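Local coordinates for A-type flavoprotein (Giardia intestinalis, PDB 2Q9U) that probably transfers electrons through a bound FMN to a mu-oxo-diiron centre, consistent with an O2-scavenging role for this flavodiiron protein, at residues T157-P162 with I166-D171; T270-L275 with F382-E387; A314-T317 with M322-S325. All blocks are in the same frame, centred on the assembly; numbering follows the deposited sequence.

Interaction 1: T157-P162 with I166-D171. With FEO (mu-oxo-diiron), chain G.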
# COMPACT_ATOMS: atom_id res chain seq x y z
N THR A 157 32.65 -7.82 10.48
CA THR A 157 33.58 -8.84 10.97
C THR A 157 32.83 -10.17 10.95
O THR A 157 31.59 -10.17 11.09
CB THR A 157 33.98 -8.53 12.46
OG1 THR A 157 34.24 -7.12 12.62
CG2 THR A 157 35.22 -9.34 12.88
N PHE A 158 33.55 -11.28 10.78
CA PHE A 158 33.06 -12.62 11.12
C PHE A 158 33.79 -13.15 12.37
O PHE A 158 34.95 -12.79 12.62
CB PHE A 158 33.35 -13.65 10.03
CG PHE A 158 32.71 -13.39 8.68
CD1 PHE A 158 31.64 -12.50 8.52
CD2 PHE A 158 33.19 -14.09 7.56
CE1 PHE A 158 31.06 -12.32 7.25
CE2 PHE A 158 32.61 -13.91 6.29
CZ PHE A 158 31.53 -13.01 6.15
N THR A 159 33.12 -14.01 13.13
CA THR A 159 33.75 -14.69 14.28
C THR A 159 33.79 -16.18 14.01
O THR A 159 32.81 -16.79 13.56
CB THR A 159 33.03 -14.36 15.63
OG1 THR A 159 33.06 -12.96 15.85
CG2 THR A 159 33.71 -15.06 16.83
N TYR A 160 34.95 -16.78 14.26
CA TYR A 160 35.13 -18.16 13.92
C TYR A 160 35.53 -18.97 15.16
O TYR A 160 36.41 -18.56 15.91
CB TYR A 160 36.19 -18.29 12.81
CG TYR A 160 36.56 -19.73 12.54
CD1 TYR A 160 35.64 -20.61 11.97
CD2 TYR A 160 37.83 -20.23 12.89
CE1 TYR A 160 35.95 -21.95 11.74
CE2 TYR A 160 38.15 -21.57 12.64
CZ TYR A 160 37.23 -22.42 12.07
OH TYR A 160 37.53 -23.74 11.83
N CYS A 161 34.86 -20.10 15.39
CA CYS A 161 35.26 -20.97 16.49
C CYS A 161 35.93 -22.23 15.94
O CYS A 161 35.26 -23.06 15.34
CB CYS A 161 34.05 -21.33 17.37
SG CYS A 161 34.47 -22.56 18.68
N PRO A 162 37.26 -22.36 16.14
CA PRO A 162 38.01 -23.49 15.58
C PRO A 162 37.63 -24.86 16.14
O PRO A 162 37.74 -25.84 15.40
CB PRO A 162 39.48 -23.16 15.94
CG PRO A 162 39.49 -21.71 16.30
CD PRO A 162 38.13 -21.42 16.86
N ILE A 166 32.56 -23.41 13.73
CA ILE A 166 31.43 -22.49 13.53
C ILE A 166 31.90 -21.16 13.00
O ILE A 166 32.80 -20.52 13.57
CB ILE A 166 30.70 -22.16 14.85
CG1 ILE A 166 30.26 -23.42 15.60
CG2 ILE A 166 29.46 -21.28 14.58
CD1 ILE A 166 30.10 -23.15 17.11
N LEU A 167 31.26 -20.69 11.94
CA LEU A 167 31.47 -19.33 11.48
C LEU A 167 30.23 -18.51 11.88
O LEU A 167 29.12 -18.77 11.39
CB LEU A 167 31.67 -19.31 9.96
CG LEU A 167 31.95 -17.92 9.38
CD1 LEU A 167 33.30 -17.37 9.86
CD2 LEU A 167 31.87 -17.87 7.84
N PHE A 168 30.42 -17.54 12.75
CA PHE A 168 29.33 -16.58 13.04
C PHE A 168 29.48 -15.46 12.02
O PHE A 168 30.39 -14.61 12.13
CB PHE A 168 29.47 -16.03 14.47
CG PHE A 168 29.29 -17.07 15.54
CD1 PHE A 168 28.02 -17.43 15.99
CD2 PHE A 168 30.40 -17.67 16.13
CE1 PHE A 168 27.85 -18.40 16.99
CE2 PHE A 168 30.25 -18.62 17.13
CZ PHE A 168 28.97 -18.99 17.57
N SER A 169 28.65 -15.49 10.98
CA SER A 169 28.93 -14.66 9.81
C SER A 169 28.22 -13.31 9.82
O SER A 169 28.37 -12.53 8.90
CB SER A 169 28.58 -15.42 8.53
OG SER A 169 27.22 -15.84 8.58
N ASN A 170 27.39 -13.07 10.83
CA ASN A 170 26.65 -11.80 10.94
C ASN A 170 25.79 -11.61 9.66
O ASN A 170 25.05 -12.53 9.30
CB ASN A 170 27.64 -10.65 11.26
CG ASN A 170 26.96 -9.34 11.57
OD1 ASN A 170 27.01 -8.41 10.77
ND2 ASN A 170 26.32 -9.26 12.72
N ASP A 171 25.88 -10.47 8.98
CA ASP A 171 25.08 -10.21 7.78
C ASP A 171 25.41 -11.24 6.70
O ASP A 171 24.54 -11.65 5.88
CB ASP A 171 25.34 -8.81 7.22
CG ASP A 171 24.51 -7.70 7.91
OD1 ASP A 171 23.43 -7.95 8.51
OD2 ASP A 171 24.97 -6.55 7.81
FE1 FEO G . 21.96 -6.77 9.26
FE2 FEO G . 24.38 -4.61 8.06
O FEO G . 23.01 -5.26 9.45
O HOH W 1 29.76 -8.47 9.86
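Phe158 packs on Leu167 and Ser169, and Tyr160 on Leu167, across an antiparallel beta hairpin in the metallo-beta-lactamase-like domain, strand 157-161 running against strand 166-170. Thr159 with Phe168 and Cys161 with Ile166 are its hydrogen-bonded pairs; the bond from Phe168 N to Thr159 O is short, at 2.6 Å. Followed outward, Phe158 begins with CB resting 3.7 Å from Leu167 CD1. Its chi1 of -62° sets CG anti to the carbonyl carbon, which lays the ring along the partner strand. CG then lies near Ser169 CA, CD2 touches both methyls of Leu167, and CD1 and CE1 reach Ser169 O, with CE1 to that oxygen at 3.2 Å. Ser169 CB lies over one face, toward its rim. A flat, apolar ring suits this buried place, and a small serine leaves room for it; Ser169 OG turns to Gly172 O. Tyr160's hydroxyl bonds to Glu222 O. Beyond the paired residues a water lies within hydrogen-bonding distance of both Thr157 O and Asn170 OD1; the Asn170 amide has its main polar partner in Asp55. Next to it Asp171 bridges the two irons, OD1 to FE1 and OD2 to FE2, each bond 2.0 Å long.

Interaction 2: T270-L275 with F382-E387. With FMN (flavin mononucleotide), chain F.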
# COMPACT_ATOMS: atom_id res chain seq x y z
N THR A 270 3.97 1.51 -24.05
CA THR A 270 5.33 1.06 -23.73
C THR A 270 5.28 -0.36 -23.13
O THR A 270 6.14 -1.22 -23.40
CB THR A 270 6.09 2.02 -22.77
OG1 THR A 270 6.12 3.34 -23.32
CG2 THR A 270 7.54 1.55 -22.58
N HIS A 271 4.26 -0.60 -22.31
CA HIS A 271 3.97 -1.95 -21.79
C HIS A 271 3.73 -3.01 -22.88
O HIS A 271 4.30 -4.11 -22.83
CB HIS A 271 2.80 -1.93 -20.81
CG HIS A 271 2.49 -3.27 -20.24
ND1 HIS A 271 3.11 -3.75 -19.11
CD2 HIS A 271 1.68 -4.27 -20.69
CE1 HIS A 271 2.67 -4.98 -18.86
NE2 HIS A 271 1.80 -5.31 -19.80
N ARG A 272 2.88 -2.72 -23.86
CA ARG A 272 2.62 -3.67 -24.95
C ARG A 272 3.89 -3.96 -25.79
O ARG A 272 4.13 -5.10 -26.17
CB ARG A 272 1.50 -3.20 -25.87
CG ARG A 272 1.18 -4.19 -27.01
CD ARG A 272 0.45 -5.41 -26.45
NE ARG A 272 0.29 -6.54 -27.38
CZ ARG A 272 1.24 -7.40 -27.73
NH1 ARG A 272 2.50 -7.27 -27.31
NH2 ARG A 272 0.94 -8.40 -28.55
N MET A 273 4.68 -2.93 -26.05
CA MET A 273 5.94 -3.15 -26.76
C MET A 273 6.87 -4.03 -25.93
O MET A 273 7.60 -4.89 -26.47
CB MET A 273 6.61 -1.84 -27.10
CG MET A 273 5.87 -1.05 -28.12
SD MET A 273 6.21 -1.69 -29.76
CE MET A 273 7.80 -0.89 -30.02
N ALA A 274 6.86 -3.81 -24.61
CA ALA A 274 7.64 -4.63 -23.68
C ALA A 274 7.27 -6.09 -23.80
O ALA A 274 8.16 -6.95 -23.79
CB ALA A 274 7.47 -4.16 -22.21
N LEU A 275 5.97 -6.38 -23.92
CA LEU A 275 5.54 -7.77 -24.05
C LEU A 275 6.06 -8.42 -25.34
O LEU A 275 6.43 -9.60 -25.36
CB LEU A 275 4.00 -7.89 -23.98
CG LEU A 275 3.33 -7.66 -22.61
CD1 LEU A 275 1.80 -7.53 -22.79
CD2 LEU A 275 3.67 -8.81 -21.64
N PHE A 382 3.21 8.12 -29.53
CA PHE A 382 1.89 7.81 -29.02
C PHE A 382 1.47 6.36 -28.97
O PHE A 382 1.14 5.89 -27.93
CB PHE A 382 0.82 8.70 -29.63
CG PHE A 382 0.75 10.03 -29.01
CD1 PHE A 382 0.52 10.16 -27.66
CD2 PHE A 382 0.97 11.15 -29.75
CE1 PHE A 382 0.50 11.36 -27.10
CE2 PHE A 382 0.93 12.38 -29.16
CZ PHE A 382 0.70 12.48 -27.84
N ASN A 383 1.50 5.68 -30.09
CA ASN A 383 0.97 4.34 -30.18
C ASN A 383 1.82 3.36 -30.98
O ASN A 383 2.54 3.76 -31.82
CB ASN A 383 -0.40 4.49 -30.77
CG ASN A 383 -1.28 3.31 -30.54
OD1 ASN A 383 -0.94 2.39 -29.88
ND2 ASN A 383 -2.44 3.37 -31.10
N TYR A 384 1.74 2.08 -30.65
CA TYR A 384 2.43 1.02 -31.38
C TYR A 384 1.57 0.60 -32.59
O TYR A 384 0.38 0.96 -32.67
CB TYR A 384 2.69 -0.19 -30.46
CG TYR A 384 1.43 -0.77 -29.86
CD1 TYR A 384 0.65 -1.69 -30.57
CD2 TYR A 384 1.01 -0.38 -28.58
CE1 TYR A 384 -0.50 -2.21 -30.04
CE2 TYR A 384 -0.15 -0.89 -28.05
CZ TYR A 384 -0.90 -1.80 -28.78
OH TYR A 384 -2.06 -2.32 -28.25
N THR A 385 2.19 -0.14 -33.50
CA THR A 385 1.53 -0.77 -34.65
C THR A 385 2.02 -2.19 -34.70
O THR A 385 3.00 -2.51 -34.04
CB THR A 385 1.96 -0.12 -35.97
OG1 THR A 385 3.39 -0.15 -36.08
CG2 THR A 385 1.48 1.31 -36.03
N GLU A 386 1.37 -3.06 -35.47
CA GLU A 386 1.94 -4.38 -35.71
C GLU A 386 3.40 -4.38 -36.17
O GLU A 386 4.16 -5.26 -35.79
CB GLU A 386 1.09 -5.18 -36.68
CG GLU A 386 -0.11 -5.79 -35.98
CD GLU A 386 -0.66 -6.97 -36.73
OE1 GLU A 386 -0.59 -6.96 -37.98
OE2 GLU A 386 -1.15 -7.91 -36.08
N GLU A 387 3.77 -3.40 -36.99
CA GLU A 387 5.15 -3.31 -37.47
C GLU A 387 6.12 -3.01 -36.33
O GLU A 387 7.21 -3.60 -36.27
CB GLU A 387 5.29 -2.24 -38.56
N1 FMN F . 5.61 13.44 -24.35
C2 FMN F . 6.75 14.11 -24.66
O2 FMN F . 7.30 13.91 -25.76
N3 FMN F . 7.28 15.02 -23.77
C4 FMN F . 6.69 15.25 -22.53
O4 FMN F . 7.29 15.97 -21.74
C4A FMN F . 5.52 14.55 -22.20
N5 FMN F . 4.85 14.75 -20.99
C5A FMN F . 3.69 14.04 -20.73
C6 FMN F . 3.01 14.24 -19.52
C7 FMN F . 1.83 13.52 -19.23
C7M FMN F . 1.05 13.92 -18.01
C8 FMN F . 1.32 12.62 -20.15
C8M FMN F . 0.12 11.76 -19.84
C9 FMN F . 1.99 12.43 -21.36
C9A FMN F . 3.17 13.13 -21.66
N10 FMN F . 3.84 12.93 -22.86
C10 FMN F . 4.98 13.65 -23.14
C1' FMN F . 3.33 11.97 -23.90
C2' FMN F . 3.62 10.52 -23.53
O2' FMN F . 5.02 10.22 -23.56
C3' FMN F . 2.77 9.68 -24.49
O3' FMN F . 1.43 9.78 -24.05
C4' FMN F . 3.14 8.21 -24.56
O4' FMN F . 2.46 7.61 -25.65
C5' FMN F . 2.75 7.47 -23.29
O5' FMN F . 3.32 6.17 -23.32
P FMN F . 2.58 4.99 -22.55
O1P FMN F . 3.60 3.87 -22.43
O2P FMN F . 2.18 5.53 -21.20
O3P FMN F . 1.34 4.52 -23.30
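Tyr384 lays one face of its ring against Arg272, while its CB packs on Met273, the next residue of helix 269-283 after Arg272. The close part is this aromatic contact: Arg272 CG sits 3.8 Å from the ring centroid, 20° off the normal, a CH-pi contact over the face, and Arg272 CB comes to 3.6 Å from Tyr384 CE2. The two side chains cross at about a right angle. Tyr384 holds CG between its backbone N and carbonyl carbon (chi1 58°), and this swings the ring over the arginine's methylenes; Asn383 OD1 lies over the opposite face. On the buried side Met273, bent at chi2 and chi3, brings SD to 3.9 Å from Tyr384 CB, its flexible thioether also fitting against Leu388 and Ala392 of helix 386-409. Looser is the outer part of Arg272, a partly exposed residue whose chain beyond CG makes no close contact with the ring. Arg272 also packs on Tyr7 of the second subunit. No hydrogen bond joins the two segments. At the inner end Thr270 grips FMN O1P twice, through N at 2.9 Å and OG1 at 2.7 Å, an arrangement typical of the phosphate-binding loop and following helix of the flavodoxin fold.

Interaction 3: A314-T317 with M322-S325. With FMN (flavin mononucleotide), chain F; NO3 (nitrate ion), chain D.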
# COMPACT_ATOMS: atom_id res chain seq x y z
N ALA A 314 12.73 0.79 -19.78
CA ALA A 314 11.80 1.49 -20.66
C ALA A 314 10.94 2.46 -19.88
O ALA A 314 10.61 2.21 -18.73
CB ALA A 314 10.94 0.50 -21.41
N SER A 315 10.58 3.55 -20.54
CA SER A 315 9.68 4.55 -19.98
C SER A 315 9.15 5.44 -21.10
O SER A 315 9.90 5.77 -22.02
CB SER A 315 10.44 5.44 -18.97
OG SER A 315 9.67 6.54 -18.54
N PRO A 316 7.87 5.86 -21.01
CA PRO A 316 7.49 7.02 -21.83
C PRO A 316 8.16 8.29 -21.35
O PRO A 316 8.69 8.35 -20.22
CB PRO A 316 5.95 7.11 -21.63
CG PRO A 316 5.69 6.48 -20.31
CD PRO A 316 6.73 5.33 -20.24
N THR A 317 8.19 9.29 -22.23
CA THR A 317 8.67 10.61 -21.84
C THR A 317 7.61 11.28 -20.97
O THR A 317 6.44 11.41 -21.35
CB THR A 317 9.06 11.48 -23.07
OG1 THR A 317 10.19 10.89 -23.73
CG2 THR A 317 9.46 12.89 -22.63
N MET A 322 12.60 10.71 -18.18
CA MET A 322 12.00 9.39 -17.90
C MET A 322 11.09 9.50 -16.68
O MET A 322 11.17 10.45 -15.92
CB MET A 322 13.09 8.34 -17.62
CG MET A 322 13.86 8.62 -16.32
SD MET A 322 15.16 7.42 -15.97
CE MET A 322 16.51 8.04 -17.03
N MET A 323 10.21 8.52 -16.51
CA MET A 323 9.33 8.52 -15.33
C MET A 323 10.18 8.40 -14.05
O MET A 323 11.21 7.70 -14.06
CB MET A 323 8.30 7.40 -15.43
CG MET A 323 7.25 7.66 -16.55
SD MET A 323 5.97 6.39 -16.65
CE MET A 323 5.04 6.77 -15.16
N PRO A 324 9.78 9.13 -12.95
CA PRO A 324 10.53 9.12 -11.69
C PRO A 324 10.80 7.71 -11.17
O PRO A 324 11.88 7.46 -10.63
CB PRO A 324 9.59 9.88 -10.73
CG PRO A 324 8.84 10.86 -11.65
CD PRO A 324 8.59 10.00 -12.88
N SER A 325 9.84 6.78 -11.33
CA SER A 325 10.00 5.39 -10.83
C SER A 325 11.18 4.67 -11.52
O SER A 325 11.94 3.88 -10.89
CB SER A 325 8.71 4.60 -11.02
OG SER A 325 8.37 4.53 -12.40
N1 FMN F . 5.61 13.44 -24.35
C2 FMN F . 6.75 14.11 -24.66
O2 FMN F . 7.30 13.91 -25.76
N3 FMN F . 7.28 15.02 -23.77
C4 FMN F . 6.69 15.25 -22.53
O4 FMN F . 7.29 15.97 -21.74
C4A FMN F . 5.52 14.55 -22.20
N5 FMN F . 4.85 14.75 -20.99
C5A FMN F . 3.69 14.04 -20.73
C6 FMN F . 3.01 14.24 -19.52
C7 FMN F . 1.83 13.52 -19.23
C7M FMN F . 1.05 13.92 -18.01
C8 FMN F . 1.32 12.62 -20.15
C8M FMN F . 0.12 11.76 -19.84
C9 FMN F . 1.99 12.43 -21.36
C9A FMN F . 3.17 13.13 -21.66
N10 FMN F . 3.84 12.93 -22.86
C10 FMN F . 4.98 13.65 -23.14
C1' FMN F . 3.33 11.97 -23.90
C2' FMN F . 3.62 10.52 -23.53
O2' FMN F . 5.02 10.22 -23.56
C3' FMN F . 2.77 9.68 -24.49
O3' FMN F . 1.43 9.78 -24.05
C4' FMN F . 3.14 8.21 -24.56
O4' FMN F . 2.46 7.61 -25.65
C5' FMN F . 2.75 7.47 -23.29
O5' FMN F . 3.32 6.17 -23.32
P FMN F . 2.58 4.99 -22.55
O1P FMN F . 3.60 3.87 -22.43
O2P FMN F . 2.18 5.53 -21.20
O3P FMN F . 1.34 4.52 -23.30
N NO3 D . 6.10 7.59 -11.26
O1 NO3 D . 6.34 7.53 -9.88
O2 NO3 D . 4.88 8.07 -11.74
O3 NO3 D . 7.06 7.16 -12.17
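Ser315 and Met323 meet where, in this flavodoxin-like fold, the loop after strand 310-314 runs alongside the FMN and turns into helix 324-336. Hydrogen bonds come first. Met323 N donates to Ser315 OG over 2.9 Å, nearly straight at 167°, and the same hydroxyl gives its proton to Pro316 O at 2.7 Å, tilted 17° from the carbonyl plane. One small hydroxyl thus accepts from one arm of the loop and donates to the other, a use of both its abilities that suits serine in a buried turn. With chi1 171°, OG lies anti to Ser315 N, which carries it toward the 322-325 arm. Apolar packing follows. Met323 SD lies 3.7 Å from Pro316 CG, the two side chains crossing at a slant, and the rigid proline ring offers it a firm surface; Met322 CB touches Ser315, while the rest of its chain leads off between helices 356-367 and 324-336. Contacts with bound groups form the third kind. Pro316 CB approaches FMN O5', Thr317 CG2 comes to 3.3 Å from FMN N3, and FMN O2' donates to Thr317 O. On the other arm, a nitrate, probably from the crystallisation liquor, sits by the start of helix 324-336, where Ser325 N donates to its O3 over 2.9 Å.

Interactions 2 and 3 are neighbours in the flavodoxin-like domain, their centres about 15 Å apart; in sequence, interaction 3 falls between the two segments of interaction 2. They meet at Thr270, whose OG1 packs 3.7 Å from Pro316 CD. Both touch the same FMN, interaction 2 at the phosphate through Thr270 and at the ribityl chain through Phe382, interaction 3 along the ribityl chain and flavin ring, and both reach the third subunit. Interaction 1 belongs to the other domain, its centre about 52 Å from that of interaction 2 and 44 Å from that of interaction 3. Its Asn170 side chain lies about 11 Å from a different FMN, placing a flavin near the diiron side, as expected if electrons pass from FMN to the irons.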